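Local atomic coordinates of putative methylthioribose-1-phosphate isomerase (Pyrococcus horikoshii OT3, PDB entry 6A34), a protein that probably catalyses the interconversion of 5-methylthioribose 1-phosphate and 5-methylthioribulose 1-phosphate in the methionine salvage pathway. Residues 144-149 with 335-340. Sequence-based numbering, arbitrary orientation.
Sequences VEANLR and ITDRGV
NH2 of R149 donates to OD2 of D337 at 2.8 Å, a salt bridge that uses the anti lone pair of the carboxylate oxygen. NE of the same guanidinium donates to the main-chain O of D337 at 2.8 Å, exactly in the guanidinium plane. This side-on grip through NE and NH2 ties side chain and backbone of one residue together and fixes the rotation of the R149 head group, which a bend at chi3 (-52°) folds back along the helix. CG of D337 lies between its own backbone N and carbonyl carbon (chi1 62°), which brings OD2 over to the side of R149 NH2. R338 stacks its guanidinium flat on that of R149, centres 3.6 Å apart and planes at 11°; OD2 of D337, bonded to R149 but only at long range from R338 NE (4.0 Å, charge alone), probably offsets part of the like charge. Toward the rim of the other face of the R149 group lies CA of A146, whose CB meets CB of D337 at 3.9 Å. The type I turn from T336 to G339 is braced by an ST turn, R338 N donating to T336 OG1, while OG1 donates to G339 O. This hairpin turn joins strands 333-336 and 339-341 at the edge of the seven-stranded mixed sheet and packs against helix 125-157; D337 OD1 accepts from L281 N, and I335 pairs with A277 and A279.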
# COMPACT_ATOMS: atom_id res chain seq x y z
N VAL A 144 29.01 -2.91 -11.28
CA VAL A 144 28.85 -4.32 -11.04
C VAL A 144 29.78 -4.74 -9.91
O VAL A 144 29.38 -5.57 -9.09
CB VAL A 144 29.03 -5.18 -12.31
CG1 VAL A 144 28.90 -6.67 -12.01
CG2 VAL A 144 28.02 -4.80 -13.38
N GLU A 145 30.98 -4.16 -9.83
CA GLU A 145 31.91 -4.66 -8.81
C GLU A 145 31.58 -4.03 -7.45
O GLU A 145 31.77 -4.66 -6.43
CB GLU A 145 33.37 -4.63 -9.26
CG GLU A 145 33.92 -3.33 -9.78
CD GLU A 145 35.15 -3.49 -10.68
OE1 GLU A 145 35.87 -2.49 -10.86
OE2 GLU A 145 35.37 -4.59 -11.22
N ALA A 146 30.99 -2.84 -7.44
CA ALA A 146 30.49 -2.24 -6.21
C ALA A 146 29.39 -3.14 -5.65
O ALA A 146 29.35 -3.42 -4.47
CB ALA A 146 29.99 -0.84 -6.47
N ASN A 147 28.53 -3.65 -6.53
CA ASN A 147 27.40 -4.47 -6.14
C ASN A 147 27.89 -5.81 -5.60
O ASN A 147 27.35 -6.32 -4.61
CB ASN A 147 26.40 -4.63 -7.29
CG ASN A 147 25.77 -3.31 -7.64
OD1 ASN A 147 25.76 -2.38 -6.82
ND2 ASN A 147 25.21 -3.22 -8.84
N LEU A 148 28.94 -6.36 -6.22
CA LEU A 148 29.48 -7.61 -5.76
C LEU A 148 29.96 -7.49 -4.30
O LEU A 148 29.68 -8.34 -3.47
CB LEU A 148 30.63 -8.03 -6.67
CG LEU A 148 30.24 -8.91 -7.84
CD1 LEU A 148 31.45 -9.11 -8.76
CD2 LEU A 148 29.72 -10.25 -7.35
N ARG A 149 30.70 -6.42 -4.01
CA ARG A 149 31.22 -6.17 -2.68
C ARG A 149 30.06 -5.97 -1.68
O ARG A 149 30.05 -6.61 -0.62
CB ARG A 149 32.15 -4.96 -2.70
CG ARG A 149 33.48 -5.19 -3.40
CD ARG A 149 34.45 -4.03 -3.30
NE ARG A 149 33.91 -2.73 -3.70
CZ ARG A 149 34.08 -2.18 -4.90
NH1 ARG A 149 34.57 -2.90 -5.89
NH2 ARG A 149 33.77 -0.90 -5.09
N ILE A 335 25.21 -0.83 4.87
CA ILE A 335 26.02 -1.72 4.09
C ILE A 335 26.46 -0.96 2.84
O ILE A 335 25.62 -0.50 2.08
CB ILE A 335 25.25 -3.01 3.74
CG1 ILE A 335 24.67 -3.68 4.98
CG2 ILE A 335 26.16 -3.96 2.98
CD1 ILE A 335 23.51 -4.59 4.70
N THR A 336 27.78 -0.78 2.69
CA THR A 336 28.35 -0.11 1.53
C THR A 336 29.30 -1.06 0.80
O THR A 336 29.61 -2.15 1.27
CB THR A 336 29.12 1.16 1.88
OG1 THR A 336 30.43 0.78 2.31
CG2 THR A 336 28.43 2.02 2.91
N ASP A 337 29.77 -0.61 -0.36
CA ASP A 337 30.69 -1.39 -1.20
C ASP A 337 32.10 -1.35 -0.60
O ASP A 337 32.98 -1.98 -1.16
CB ASP A 337 30.70 -0.88 -2.64
CG ASP A 337 31.19 0.56 -2.75
OD1 ASP A 337 30.56 1.46 -2.13
OD2 ASP A 337 32.21 0.76 -3.44
N ARG A 338 32.29 -0.64 0.52
CA ARG A 338 33.59 -0.59 1.22
C ARG A 338 33.43 -1.00 2.69
O ARG A 338 34.21 -0.61 3.51
CB ARG A 338 34.23 0.79 1.06
CG ARG A 338 34.58 1.17 -0.38
CD ARG A 338 35.60 0.22 -1.04
NE ARG A 338 36.02 0.54 -2.42
CZ ARG A 338 36.71 -0.28 -3.23
NH1 ARG A 338 37.17 -1.44 -2.79
NH2 ARG A 338 36.92 0.06 -4.49
N GLY A 339 32.42 -1.81 2.99
CA GLY A 339 32.21 -2.32 4.34
C GLY A 339 30.97 -1.72 4.99
O GLY A 339 30.33 -0.81 4.42
N VAL A 340 30.61 -2.27 6.15
CA VAL A 340 29.40 -1.91 6.85
C VAL A 340 29.78 -0.83 7.86
O VAL A 340 30.74 -1.01 8.56
CB VAL A 340 28.75 -3.10 7.56
CG1 VAL A 340 27.45 -2.66 8.21
CG2 VAL A 340 28.53 -4.29 6.64